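Local atomic coordinates of uncharacterized metal-dependent hydrolase (Pyrococcus horikoshii, PDB entry 3IGH), a protein that probably hydrolyses carbon-nitrogen bonds other than peptide bonds, as a member of the metal-dependent amidohydrolase family. Residues V261-D266 with L309-H314; T331-R336 with K355-V360; Q93-G98 with N123-P128. All coordinates share one frame; numbering follows the deposited sequence.

Contacts 1 and 2 belong to the core and contact 3 to the periphery, its centre about 38 Å from that of contact 1 and about 46 Å from that of contact 2. The first two are neighbouring steps of one parallel strand series: R336 follows the strand of V311 and I313 through backbone bonds, and R357 follows R336. A salt bridge from D310 OD1 to R357 NH2, 2.8 Å long, ties them together. Contact 1 combines a regular backbone ladder with a polar, sulfate-occupied end; contact 2 joins one parallel bridge to an arginine that grips the loop. Contact 3 has no hydrogen bond between its segments and relies on aliphatic packing of L95, I125 and the stem of K96.

Contact 1 of 3, residues V261-D266 with L309-H314. With SO4 (sulfate ion), chain B.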
ATOM      1  N   VAL A 261     -12.347   7.248   4.853  1.00 24.99           N
ATOM      2  CA  VAL A 261     -12.556   8.693   4.758  1.00 26.54           C
ATOM      3  C   VAL A 261     -13.267   9.151   6.035  1.00 23.83           C
ATOM      4  O   VAL A 261     -14.042   8.392   6.633  1.00 24.86           O
ATOM      5  CB  VAL A 261     -13.400   9.075   3.486  1.00 28.88           C
ATOM      6  CG1 VAL A 261     -14.825   8.526   3.572  1.00 27.20           C
ATOM      7  CG2 VAL A 261     -13.429  10.594   3.253  1.00 24.86           C
ATOM      8  N   LYS A 262     -13.014  10.393   6.438  1.00 27.42           N
ATOM      9  CA  LYS A 262     -13.662  10.973   7.600  1.00 27.63           C
ATOM     10  C   LYS A 262     -14.607  12.110   7.185  1.00 24.42           C
ATOM     11  O   LYS A 262     -14.207  13.035   6.482  1.00 27.66           O
ATOM     12  CB  LYS A 262     -12.609  11.454   8.612  1.00 28.08           C
ATOM     13  CG  LYS A 262     -13.143  12.274   9.794  1.00 29.52           C
ATOM     14  CD  LYS A 262     -14.143  11.505  10.643  1.00 36.09           C
ATOM     15  CE  LYS A 262     -14.695  12.386  11.758  1.00 48.91           C
ATOM     16  NZ  LYS A 262     -13.661  12.809  12.735  1.00 50.79           N
ATOM     17  N   LEU A 263     -15.858  12.006   7.624  1.00 24.18           N
ATOM     18  CA  LEU A 263     -16.906  12.998   7.347  1.00 25.30           C
ATOM     19  C   LEU A 263     -17.487  13.591   8.633  1.00 28.46           C
ATOM     20  O   LEU A 263     -17.371  13.000   9.710  1.00 29.94           O
ATOM     21  CB  LEU A 263     -18.059  12.349   6.564  1.00 28.48           C
ATOM     22  CG  LEU A 263     -17.669  11.628   5.265  1.00 33.59           C
ATOM     23  CD1 LEU A 263     -18.855  10.884   4.703  1.00 26.21           C
ATOM     24  CD2 LEU A 263     -17.129  12.632   4.288  1.00 36.96           C
ATOM     25  N   PHE A 264     -18.167  14.727   8.488  1.00 28.98           N
ATOM     26  CA  PHE A 264     -18.763  15.463   9.611  1.00 31.01           C
ATOM     27  C   PHE A 264     -20.234  15.736   9.333  1.00 36.90           C
ATOM     28  O   PHE A 264     -20.596  16.123   8.227  1.00 31.21           O
ATOM     29  CB  PHE A 264     -18.058  16.812   9.785  1.00 33.09           C
ATOM     30  CG  PHE A 264     -16.622  16.698  10.196  1.00 36.67           C
ATOM     31  CD1 PHE A 264     -16.270  16.731  11.547  1.00 45.48           C
ATOM     32  CD2 PHE A 264     -15.616  16.563   9.240  1.00 35.15           C
ATOM     33  CE1 PHE A 264     -14.937  16.627  11.939  1.00 52.10           C
ATOM     34  CE2 PHE A 264     -14.278  16.447   9.623  1.00 40.68           C
ATOM     35  CZ  PHE A 264     -13.939  16.485  10.974  1.00 46.71           C
ATOM     36  N   THR A 265     -21.080  15.518  10.329  1.00 30.09           N
ATOM     37  CA  THR A 265     -22.456  16.005  10.271  1.00 29.54           C
ATOM     38  C   THR A 265     -22.608  17.327  11.019  1.00 39.03           C
ATOM     39  O   THR A 265     -23.283  18.224  10.529  1.00 40.91           O
ATOM     40  CB  THR A 265     -23.472  15.010  10.847  1.00 30.25           C
ATOM     41  OG1 THR A 265     -23.067  14.618  12.166  1.00 36.67           O
ATOM     42  CG2 THR A 265     -23.590  13.786   9.957  1.00 34.92           C
ATOM     43  N   ASP A 266     -21.991  17.441  12.202  1.00 33.48           N
ATOM     44  CA  ASP A 266     -22.194  18.616  13.060  1.00 31.14           C
ATOM     45  C   ASP A 266     -20.932  19.125  13.762  1.00 34.86           C
ATOM     46  O   ASP A 266     -19.823  18.671  13.478  1.00 32.89           O
ATOM     47  CB  ASP A 266     -23.339  18.379  14.067  1.00 28.96           C
ATOM     48  CG  ASP A 266     -23.003  17.348  15.143  1.00 31.18           C
ATOM     49  OD1 ASP A 266     -22.030  16.578  15.008  1.00 31.31           O
ATOM     50  OD2 ASP A 266     -23.766  17.270  16.130  1.00 29.61           O
ATOM     51  N   LEU A 309     -13.176   1.482   0.844  1.00 26.58           N
ATOM     52  CA  LEU A 309     -12.723   2.254   2.003  1.00 27.55           C
ATOM     53  C   LEU A 309     -13.803   2.367   3.062  1.00 30.41           C
ATOM     54  O   LEU A 309     -15.003   2.409   2.744  1.00 26.86           O
ATOM     55  CB  LEU A 309     -12.263   3.651   1.568  1.00 24.54           C
ATOM     56  CG  LEU A 309     -10.929   3.733   0.828  1.00 28.75           C
ATOM     57  CD1 LEU A 309     -10.820   5.062   0.127  1.00 26.03           C
ATOM     58  CD2 LEU A 309      -9.737   3.520   1.779  1.00 24.62           C
ATOM     59  N   ASP A 310     -13.375   2.422   4.324  1.00 27.68           N
ATOM     60  CA  ASP A 310     -14.298   2.635   5.439  1.00 26.29           C
ATOM     61  C   ASP A 310     -14.805   4.082   5.428  1.00 28.44           C
ATOM     62  O   ASP A 310     -14.241   4.958   4.772  1.00 25.53           O
ATOM     63  CB  ASP A 310     -13.615   2.320   6.779  1.00 27.00           C
ATOM     64  CG  ASP A 310     -14.606   2.096   7.921  1.00 28.54           C
ATOM     65  OD1 ASP A 310     -15.818   1.929   7.668  1.00 30.70           O
ATOM     66  OD2 ASP A 310     -14.171   2.087   9.096  1.00 31.11           O
ATOM     67  N   VAL A 311     -15.902   4.325   6.122  1.00 24.41           N
ATOM     68  CA  VAL A 311     -16.469   5.661   6.214  1.00 23.37           C
ATOM     69  C   VAL A 311     -16.778   5.949   7.691  1.00 25.54           C
ATOM     70  O   VAL A 311     -17.564   5.232   8.328  1.00 29.06           O
ATOM     71  CB  VAL A 311     -17.761   5.776   5.355  1.00 25.73           C
ATOM     72  CG1 VAL A 311     -18.338   7.192   5.447  1.00 27.56           C
ATOM     73  CG2 VAL A 311     -17.473   5.374   3.887  1.00 22.49           C
ATOM     74  N   ALA A 312     -16.144   6.989   8.218  1.00 29.30           N
ATOM     75  CA  ALA A 312     -16.363   7.427   9.592  1.00 28.54           C
ATOM     76  C   ALA A 312     -17.057   8.766   9.582  1.00 28.17           C
ATOM     77  O   ALA A 312     -16.621   9.696   8.905  1.00 30.84           O
ATOM     78  CB  ALA A 312     -15.033   7.528  10.364  1.00 27.16           C
ATOM     79  N   ILE A 313     -18.150   8.859  10.333  1.00 28.08           N
ATOM     80  CA  ILE A 313     -18.909  10.095  10.409  1.00 28.35           C
ATOM     81  C   ILE A 313     -18.962  10.626  11.848  1.00 23.58           C
ATOM     82  O   ILE A 313     -19.464   9.958  12.749  1.00 29.55           O
ATOM     83  CB  ILE A 313     -20.355   9.925   9.864  1.00 28.91           C
ATOM     84  CG1 ILE A 313     -20.335   9.304   8.449  1.00 31.81           C
ATOM     85  CG2 ILE A 313     -21.054  11.278   9.847  1.00 28.32           C
ATOM     86  CD1 ILE A 313     -21.716   9.190   7.766  1.00 31.81           C
ATOM     87  N   HIS A 314     -18.444  11.832  12.035  1.00 28.37           N
ATOM     88  CA  HIS A 314     -18.590  12.592  13.282  1.00 28.45           C
ATOM     89  C   HIS A 314     -20.066  12.943  13.480  1.00 32.86           C
ATOM     90  O   HIS A 314     -20.677  13.579  12.614  1.00 32.41           O
ATOM     91  CB  HIS A 314     -17.729  13.855  13.149  1.00 29.02           C
ATOM     92  CG  HIS A 314     -17.989  14.927  14.171  1.00 33.22           C
ATOM     93  ND1 HIS A 314     -16.998  15.405  15.003  1.00 39.22           N
ATOM     94  CD2 HIS A 314     -19.092  15.671  14.441  1.00 35.65           C
ATOM     95  CE1 HIS A 314     -17.486  16.370  15.762  1.00 38.97           C
ATOM     96  NE2 HIS A 314     -18.759  16.543  15.450  1.00 37.40           N
TER
HETATM   97  S   SO4 B   1     -13.399  15.192  15.472  1.00 55.65           S
HETATM   98  O1  SO4 B   1     -12.102  14.723  15.026  1.00 45.31           O
HETATM   99  O2  SO4 B   1     -13.396  15.284  16.923  1.00 62.11           O
HETATM  100  O3  SO4 B   1     -13.635  16.525  14.933  1.00 61.71           O
HETATM  101  O4  SO4 B   1     -14.431  14.241  15.045  1.00 50.26           O
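V261 CG1 runs alongside V311, 4.1 Å from V311 CG2. V261 N donates to D310 O, and V261 O accepts from A312 N. K262 passes A312 CB and then H314, CE 3.6 Å from H314 CB, before NZ bonds sulfate O4 at 2.8 Å. L263 continues the ladder, taking the N-H of H314 and giving its own to A312 O, while CD1 packs on V311 CG1. This is the parallel strand pairing of a TIM-barrel amidohydrolase; the sulfate, probably from the crystallisation liquor, is also held by H67 and H339, consistent with a pocket at the barrel's mouth. F264 brings CD1 over one face of the H314 imidazole, 3.6 Å from CG, which stands anti to the H314 backbone N (chi1 166°), the rings oblique at 43°. H314 ND1 makes a nearly straight bond to sulfate O4 and NE2 bonds G267 O; an alanine in place of H314 would probably leave the sulfate and G267 O without these donors and F264 CD1 without the ring it covers. T265 grips H314 O twice, through N and through OG1 at 2.6 Å. D266 sets OD1 in the imidazole plane, 3.1 Å from H314 CD2; OD1 also accepts from I316 N, and OD2 from G317 N.

Contact 2 of 3, residues T331-R336 with K355-V360; sequences TGFPGR and KVRLSV
R357 reaches back over the loop 333-336 and closes its guanidinium on P334, whose carbonyl oxygen takes NH2 at 2.9 Å. The bond lies in the carbonyl plane, on a lone pair, and close to the guanidinium plane as well. Water 1 bridges the same two residues: it donates to P334 O and accepts from R357 NE at 2.8 Å. The remaining nitrogen, NH1, bonds V450 O, and NH2 has a second acceptor in D310 OD1, a salt bridge, so each nitrogen of the group has a partner. A bend at chi3 (-71°) turns NE toward the loop.

Segment 331-336 leads into strand 336-337, which lies between strands 310-315 and 357-360 in the parallel series of the TIM-barrel fold. P334 centres an inverse gamma turn, with a weak bond from G335 N to F333 O. G335 O accepts the backbone N-H of R357 at 2.9 Å, where R336 and R357 form a parallel bridge. R336 CB sits over one face of the R357 guanidinium, 3.7 Å above its plane, while the F333 ring brings CZ to the edge, 3.7 Å from NH2, with the two planes 68° apart.

R336 sends its own guanidinium along another route. NE forms a salt bridge with E338, NH2 bonds S66 O and passes 3.4 Å from S359 CB, and NH1 has weak hydrogen bonds to Y234 OH and S206 OG. S359 OG bonds the hydroxyls of S66 and S398.

R336 NE and R357 NH1, two like charges, are 4.9 Å apart, and the guanidinium planes stand at 80°. The carboxylates of D310 and E338 would be expected to offset that repulsion, which suggests that paired charges as well as backbone bonds contribute to the join.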
ATOM      1  N   THR A 331     -27.025   3.918   2.012  1.00 31.01           N
ATOM      2  CA  THR A 331     -25.914   3.327   1.281  1.00 32.61           C
ATOM      3  C   THR A 331     -25.823   1.828   1.548  1.00 34.86           C
ATOM      4  O   THR A 331     -25.103   1.111   0.852  1.00 35.04           O
ATOM      5  CB  THR A 331     -24.580   4.015   1.624  1.00 30.48           C
ATOM      6  OG1 THR A 331     -24.370   3.987   3.047  1.00 32.54           O
ATOM      7  CG2 THR A 331     -24.588   5.449   1.133  1.00 32.46           C
ATOM      8  N   GLY A 332     -26.568   1.370   2.554  1.00 33.12           N
ATOM      9  CA  GLY A 332     -26.515  -0.010   3.017  1.00 32.76           C
ATOM     10  C   GLY A 332     -25.165  -0.414   3.579  1.00 38.02           C
ATOM     11  O   GLY A 332     -24.813  -1.584   3.550  1.00 29.77           O
ATOM     12  N   PHE A 333     -24.402   0.554   4.084  1.00 29.66           N
ATOM     13  CA  PHE A 333     -23.075   0.262   4.612  1.00 32.79           C
ATOM     14  C   PHE A 333     -23.030   0.444   6.125  1.00 29.60           C
ATOM     15  O   PHE A 333     -23.308   1.536   6.612  1.00 31.59           O
ATOM     16  CB  PHE A 333     -22.002   1.123   3.924  1.00 28.91           C
ATOM     17  CG  PHE A 333     -20.631   0.994   4.542  1.00 32.49           C
ATOM     18  CD1 PHE A 333     -19.943  -0.216   4.491  1.00 30.58           C
ATOM     19  CD2 PHE A 333     -20.030   2.085   5.172  1.00 28.88           C
ATOM     20  CE1 PHE A 333     -18.681  -0.351   5.069  1.00 37.57           C
ATOM     21  CE2 PHE A 333     -18.749   1.968   5.735  1.00 32.37           C
ATOM     22  CZ  PHE A 333     -18.084   0.744   5.692  1.00 29.92           C
ATOM     23  N   PRO A 334     -22.672  -0.622   6.870  1.00 32.62           N
ATOM     24  CA  PRO A 334     -22.494  -0.476   8.313  1.00 35.13           C
ATOM     25  C   PRO A 334     -21.171   0.248   8.624  1.00 30.35           C
ATOM     26  O   PRO A 334     -20.141  -0.386   8.865  1.00 33.28           O
ATOM     27  CB  PRO A 334     -22.503  -1.921   8.817  1.00 34.95           C
ATOM     28  CG  PRO A 334     -22.023  -2.730   7.665  1.00 42.25           C
ATOM     29  CD  PRO A 334     -22.419  -2.003   6.414  1.00 36.63           C
ATOM     30  N   GLY A 335     -21.219   1.578   8.601  1.00 29.20           N
ATOM     31  CA  GLY A 335     -20.040   2.397   8.842  1.00 28.41           C
ATOM     32  C   GLY A 335     -19.736   2.609  10.313  1.00 32.31           C
ATOM     33  O   GLY A 335     -20.254   1.905  11.184  1.00 30.85           O
ATOM     34  N   ARG A 336     -18.872   3.576  10.590  1.00 27.13           N
ATOM     35  CA  ARG A 336     -18.565   3.911  11.966  1.00 22.86           C
ATOM     36  C   ARG A 336     -18.995   5.335  12.290  1.00 25.96           C
ATOM     37  O   ARG A 336     -18.984   6.213  11.421  1.00 28.99           O
ATOM     38  CB  ARG A 336     -17.084   3.630  12.320  1.00 26.71           C
ATOM     39  CG  ARG A 336     -16.061   4.191  11.370  1.00 28.61           C
ATOM     40  CD  ARG A 336     -14.619   3.877  11.817  1.00 28.32           C
ATOM     41  NE  ARG A 336     -14.224   4.618  13.016  1.00 30.40           N
ATOM     42  CZ  ARG A 336     -13.030   4.530  13.599  1.00 30.77           C
ATOM     43  NH1 ARG A 336     -12.084   3.741  13.098  1.00 25.63           N
ATOM     44  NH2 ARG A 336     -12.781   5.242  14.688  1.00 29.53           N
ATOM     45  N   LYS A 355     -26.126  -2.035  12.405  1.00 33.20           N
ATOM     46  CA  LYS A 355     -24.861  -2.712  12.697  1.00 33.85           C
ATOM     47  C   LYS A 355     -23.652  -1.766  12.640  1.00 33.25           C
ATOM     48  O   LYS A 355     -22.555  -2.181  12.275  1.00 34.25           O
ATOM     49  CB  LYS A 355     -24.654  -3.922  11.765  1.00 36.95           C
ATOM     50  CG  LYS A 355     -25.665  -5.051  11.944  1.00 43.75           C
ATOM     51  CD  LYS A 355     -25.370  -6.180  10.965  1.00 49.98           C
ATOM     52  CE  LYS A 355     -25.866  -7.524  11.487  1.00 82.86           C
ATOM     53  NZ  LYS A 355     -27.343  -7.670  11.381  1.00 80.99           N
ATOM     54  N   VAL A 356     -23.852  -0.504  13.015  1.00 32.57           N
ATOM     55  CA  VAL A 356     -22.768   0.477  12.941  1.00 35.68           C
ATOM     56  C   VAL A 356     -21.733   0.231  14.045  1.00 31.71           C
ATOM     57  O   VAL A 356     -22.041  -0.387  15.076  1.00 32.88           O
ATOM     58  CB  VAL A 356     -23.268   1.952  12.960  1.00 36.39           C
ATOM     59  CG1 VAL A 356     -24.158   2.244  11.749  1.00 31.51           C
ATOM     60  CG2 VAL A 356     -23.993   2.279  14.258  1.00 39.62           C
ATOM     61  N   ARG A 357     -20.507   0.675  13.786  1.00 29.54           N
ATOM     62  CA  ARG A 357     -19.419   0.653  14.761  1.00 30.79           C
ATOM     63  C   ARG A 357     -19.339   2.018  15.436  1.00 32.85           C
ATOM     64  O   ARG A 357     -19.629   3.026  14.812  1.00 32.06           O
ATOM     65  CB  ARG A 357     -18.096   0.325  14.059  1.00 26.97           C
ATOM     66  CG  ARG A 357     -17.968  -1.144  13.701  1.00 31.20           C
ATOM     67  CD  ARG A 357     -17.001  -1.370  12.547  1.00 31.22           C
ATOM     68  NE  ARG A 357     -17.509  -0.922  11.251  1.00 29.28           N
ATOM     69  CZ  ARG A 357     -16.874  -0.064  10.450  1.00 29.00           C
ATOM     70  NH1 ARG A 357     -15.710   0.446  10.816  1.00 25.28           N
ATOM     71  NH2 ARG A 357     -17.390   0.270   9.274  1.00 26.23           N
ATOM     72  N   LEU A 358     -18.972   2.048  16.717  1.00 33.29           N
ATOM     73  CA  LEU A 358     -18.907   3.312  17.457  1.00 32.10           C
ATOM     74  C   LEU A 358     -17.534   3.535  18.086  1.00 32.03           C
ATOM     75  O   LEU A 358     -17.013   2.668  18.780  1.00 34.63           O
ATOM     76  CB  LEU A 358     -19.985   3.370  18.553  1.00 37.43           C
ATOM     77  CG  LEU A 358     -21.466   3.121  18.216  1.00 33.56           C
ATOM     78  CD1 LEU A 358     -22.302   3.066  19.489  1.00 32.48           C
ATOM     79  CD2 LEU A 358     -22.019   4.188  17.279  1.00 31.44           C
ATOM     80  N   SER A 359     -16.963   4.714  17.848  1.00 32.27           N
ATOM     81  CA  SER A 359     -15.744   5.125  18.531  1.00 32.20           C
ATOM     82  C   SER A 359     -16.079   6.263  19.490  1.00 28.40           C
ATOM     83  O   SER A 359     -16.516   7.333  19.071  1.00 30.32           O
ATOM     84  CB  SER A 359     -14.688   5.557  17.515  1.00 31.48           C
ATOM     85  OG  SER A 359     -13.535   6.056  18.144  1.00 39.09           O
ATOM     86  N   VAL A 360     -15.889   6.018  20.782  1.00 27.50           N
ATOM     87  CA  VAL A 360     -16.263   6.996  21.802  1.00 29.69           C
ATOM     88  C   VAL A 360     -15.043   7.463  22.586  1.00 31.20           C
ATOM     89  O   VAL A 360     -14.004   6.801  22.582  1.00 29.46           O
ATOM     90  CB  VAL A 360     -17.337   6.439  22.781  1.00 33.09           C
ATOM     91  CG1 VAL A 360     -18.649   6.146  22.046  1.00 30.72           C
ATOM     92  CG2 VAL A 360     -16.840   5.211  23.534  1.00 26.91           C
TER
HETATM   93  O   HOH W   1     -19.094  -3.044  10.347  1.00 43.67           O

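Contact 3 of 3, residues Q93-G98 with N123-P128. With SO4 (sulfate ion), chain M.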
ATOM      1  N   GLN A  93       7.827  36.019  27.510  1.00 46.20           N
ATOM      2  CA  GLN A  93       8.944  35.258  28.053  1.00 52.57           C
ATOM      3  C   GLN A  93       8.857  33.776  27.661  1.00 52.61           C
ATOM      4  O   GLN A  93       9.861  33.182  27.248  1.00 49.21           O
ATOM      5  CB  GLN A  93       9.003  35.430  29.574  1.00 56.42           C
ATOM      6  CG  GLN A  93      10.352  35.086  30.200  1.00 74.23           C
ATOM      7  CD  GLN A  93      10.374  35.260  31.718  1.00 74.95           C
ATOM      8  OE1 GLN A  93      11.443  35.276  32.333  1.00 94.07           O
ATOM      9  NE2 GLN A  93       9.195  35.389  32.327  1.00 87.25           N
ATOM     10  N   ARG A  94       7.652  33.205  27.756  1.00 46.82           N
ATOM     11  CA  ARG A  94       7.400  31.811  27.362  1.00 44.01           C
ATOM     12  C   ARG A  94       7.609  31.589  25.866  1.00 38.66           C
ATOM     13  O   ARG A  94       8.245  30.609  25.455  1.00 45.04           O
ATOM     14  CB  ARG A  94       5.983  31.376  27.759  1.00 38.14           C
ATOM     15  CG  ARG A  94       5.764  31.257  29.261  1.00 43.31           C
ATOM     16  CD  ARG A  94       4.385  30.702  29.585  1.00 51.26           C
ATOM     17  NE  ARG A  94       4.067  30.854  31.000  1.00 51.13           N
ATOM     18  CZ  ARG A  94       3.095  30.205  31.636  1.00 58.90           C
ATOM     19  NH1 ARG A  94       2.331  29.327  30.994  1.00 44.40           N
ATOM     20  NH2 ARG A  94       2.897  30.428  32.928  1.00 39.90           N
ATOM     21  N   LEU A  95       7.088  32.507  25.059  1.00 40.37           N
ATOM     22  CA  LEU A  95       7.220  32.406  23.606  1.00 46.76           C
ATOM     23  C   LEU A  95       8.666  32.543  23.116  1.00 53.31           C
ATOM     24  O   LEU A  95       9.051  31.911  22.129  1.00 53.09           O
ATOM     25  CB  LEU A  95       6.301  33.407  22.907  1.00 42.70           C
ATOM     26  CG  LEU A  95       4.809  33.115  23.068  1.00 45.07           C
ATOM     27  CD1 LEU A  95       4.000  34.291  22.597  1.00 43.25           C
ATOM     28  CD2 LEU A  95       4.394  31.818  22.333  1.00 38.58           C
ATOM     29  N   LYS A  96       9.464  33.342  23.825  1.00 53.25           N
ATOM     30  CA  LYS A  96      10.890  33.495  23.513  1.00 55.12           C
ATOM     31  C   LYS A  96      11.715  32.229  23.774  1.00 50.35           C
ATOM     32  O   LYS A  96      12.770  32.047  23.173  1.00 53.63           O
ATOM     33  CB  LYS A  96      11.488  34.696  24.255  1.00 53.10           C
ATOM     34  CG  LYS A  96      11.147  36.033  23.616  1.00 60.64           C
ATOM     35  CD  LYS A  96      12.001  37.161  24.180  1.00 84.61           C
ATOM     36  CE  LYS A  96      11.728  38.473  23.453  1.00 90.21           C
ATOM     37  NZ  LYS A  96      12.602  39.571  23.944  1.00 97.32           N
ATOM     38  N   ARG A  97      11.228  31.358  24.656  1.00 51.48           N
ATOM     39  CA  ARG A  97      11.880  30.073  24.922  1.00 57.24           C
ATOM     40  C   ARG A  97      11.505  28.993  23.900  1.00 61.44           C
ATOM     41  O   ARG A  97      12.144  27.937  23.850  1.00 64.89           O
ATOM     42  CB  ARG A  97      11.548  29.570  26.329  1.00 55.51           C
ATOM     43  CG  ARG A  97      12.128  30.391  27.467  1.00 75.74           C
ATOM     44  CD  ARG A  97      11.526  29.932  28.785  1.00 97.51           C
ATOM     45  NE  ARG A  97      11.680  30.919  29.851  1.00110.75           N
ATOM     46  CZ  ARG A  97      10.829  31.072  30.863  1.00117.13           C
ATOM     47  NH1 ARG A  97      11.059  31.998  31.783  1.00124.50           N
ATOM     48  NH2 ARG A  97       9.743  30.312  30.955  1.00111.38           N
ATOM     49  N   GLY A  98      10.465  29.252  23.105  1.00 58.73           N
ATOM     50  CA  GLY A  98      10.000  28.303  22.091  1.00 58.33           C
ATOM     51  C   GLY A  98      11.000  28.065  20.972  1.00 59.27           C
ATOM     52  O   GLY A  98      11.688  28.991  20.536  1.00 59.38           O
ATOM     53  N   ASN A 123       5.296  41.186  18.113  1.00 46.05           N
ATOM     54  CA  ASN A 123       6.391  41.606  17.224  1.00 44.73           C
ATOM     55  C   ASN A 123       7.766  41.577  17.901  1.00 50.17           C
ATOM     56  O   ASN A 123       8.795  41.544  17.223  1.00 54.39           O
ATOM     57  CB  ASN A 123       6.107  42.980  16.601  1.00 46.08           C
ATOM     58  CG  ASN A 123       5.097  42.916  15.464  1.00 47.39           C
ATOM     59  OD1 ASN A 123       4.917  41.873  14.826  1.00 47.89           O
ATOM     60  ND2 ASN A 123       4.436  44.035  15.201  1.00 41.21           N
ATOM     61  N   ALA A 124       7.769  41.548  19.237  1.00 48.38           N
ATOM     62  CA  ALA A 124       8.995  41.424  20.038  1.00 47.37           C
ATOM     63  C   ALA A 124       9.717  40.084  19.860  1.00 50.62           C
ATOM     64  O   ALA A 124      10.897  39.959  20.183  1.00 51.18           O
ATOM     65  CB  ALA A 124       8.695  41.671  21.512  1.00 53.77           C
ATOM     66  N   ILE A 125       9.002  39.079  19.360  1.00 54.17           N
ATOM     67  CA  ILE A 125       9.614  37.798  19.019  1.00 52.31           C
ATOM     68  C   ILE A 125       9.980  37.830  17.537  1.00 50.92           C
ATOM     69  O   ILE A 125       9.127  38.108  16.689  1.00 47.06           O
ATOM     70  CB  ILE A 125       8.666  36.619  19.327  1.00 53.19           C
ATOM     71  CG1 ILE A 125       8.275  36.629  20.809  1.00 49.62           C
ATOM     72  CG2 ILE A 125       9.326  35.287  18.977  1.00 44.36           C
ATOM     73  CD1 ILE A 125       6.787  36.654  21.042  1.00 50.67           C
ATOM     74  N   ASP A 126      11.247  37.539  17.233  1.00 56.78           N
ATOM     75  CA  ASP A 126      11.797  37.695  15.880  1.00 60.88           C
ATOM     76  C   ASP A 126      11.497  36.497  14.958  1.00 59.55           C
ATOM     77  O   ASP A 126      12.304  36.127  14.097  1.00 59.47           O
ATOM     78  CB  ASP A 126      13.308  37.978  15.963  1.00 68.16           C
ATOM     79  CG  ASP A 126      13.868  38.611  14.689  1.00 78.03           C
ATOM     80  OD1 ASP A 126      13.204  39.498  14.102  1.00 75.02           O
ATOM     81  OD2 ASP A 126      14.979  38.210  14.276  1.00 79.45           O
ATOM     82  N   LYS A 127      10.323  35.899  15.151  1.00 55.30           N
ATOM     83  CA  LYS A 127       9.880  34.716  14.411  1.00 50.91           C
ATOM     84  C   LYS A 127       8.382  34.861  14.159  1.00 42.96           C
ATOM     85  O   LYS A 127       7.713  35.626  14.869  1.00 45.52           O
ATOM     86  CB  LYS A 127      10.155  33.443  15.223  1.00 42.35           C
ATOM     87  CG  LYS A 127      11.618  33.024  15.288  1.00 54.08           C
ATOM     88  CD  LYS A 127      11.801  31.771  16.123  1.00 62.07           C
ATOM     89  CE  LYS A 127      13.243  31.284  16.083  1.00 65.80           C
ATOM     90  NZ  LYS A 127      13.401  29.981  16.791  1.00 66.75           N
ATOM     91  N   PRO A 128       7.842  34.154  13.142  1.00 41.85           N
ATOM     92  CA  PRO A 128       6.380  34.122  13.035  1.00 39.77           C
ATOM     93  C   PRO A 128       5.801  33.474  14.295  1.00 40.21           C
ATOM     94  O   PRO A 128       6.314  32.446  14.757  1.00 42.75           O
ATOM     95  CB  PRO A 128       6.131  33.240  11.802  1.00 39.81           C
ATOM     96  CG  PRO A 128       7.419  33.282  11.039  1.00 40.97           C
ATOM     97  CD  PRO A 128       8.486  33.375  12.067  1.00 40.03           C
TER
HETATM   98  S   SO4 M  12      15.479  27.278  16.675  0.50 82.96           S
HETATM   99  O1  SO4 M  12      16.743  27.998  16.547  0.50 73.25           O
HETATM  100  O2  SO4 M  12      14.802  27.700  17.896  0.50 80.17           O
HETATM  101  O3  SO4 M  12      14.634  27.575  15.522  0.50 82.21           O
HETATM  102  O4  SO4 M  12      15.734  25.840  16.736  0.50 74.47           O
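I125 presses its side chain against helix 88-96, where L95 receives it at about a right angle. From CB the longer branch of I125 leaves with CG1 anti to the carbonyl carbon (chi1 -58°). CG1 then comes 4.1 Å from K96 CG. The tip, CD1, meets L95 twice, at 3.8 Å from CB and 4.0 Å from CD1, so the methyl lies against both the root and one branch of the leucine. Beyond I125, L95 also packs on V129 and I131 of the neighbouring strand, which carries this apolar patch inward.

K96 closes the outer side of the patch. Its chain is extended beyond CG and crosses the isoleucine obliquely, bringing CE to 3.7 Å from A124 O, while NZ stays 4.1 Å from that oxygen. The approach is thus made by the aliphatic part of an otherwise exposed lysine.

At the other end K127, likewise extended, points its ammonium past G98, with NZ 4.2 Å from G98 O. That NZ bonds G100 O and makes a weak bond to sulfate O3 at 3.0 Å. The same ion accepts from G100 N and is probably a crystallisation component.

Such packing of helix 88-96 on the loop entering strand 129-133 is plain alpha/beta architecture: the helix rests against the peripheral mixed sheet, L95 touching V80, V129 and I131, far from the barrel.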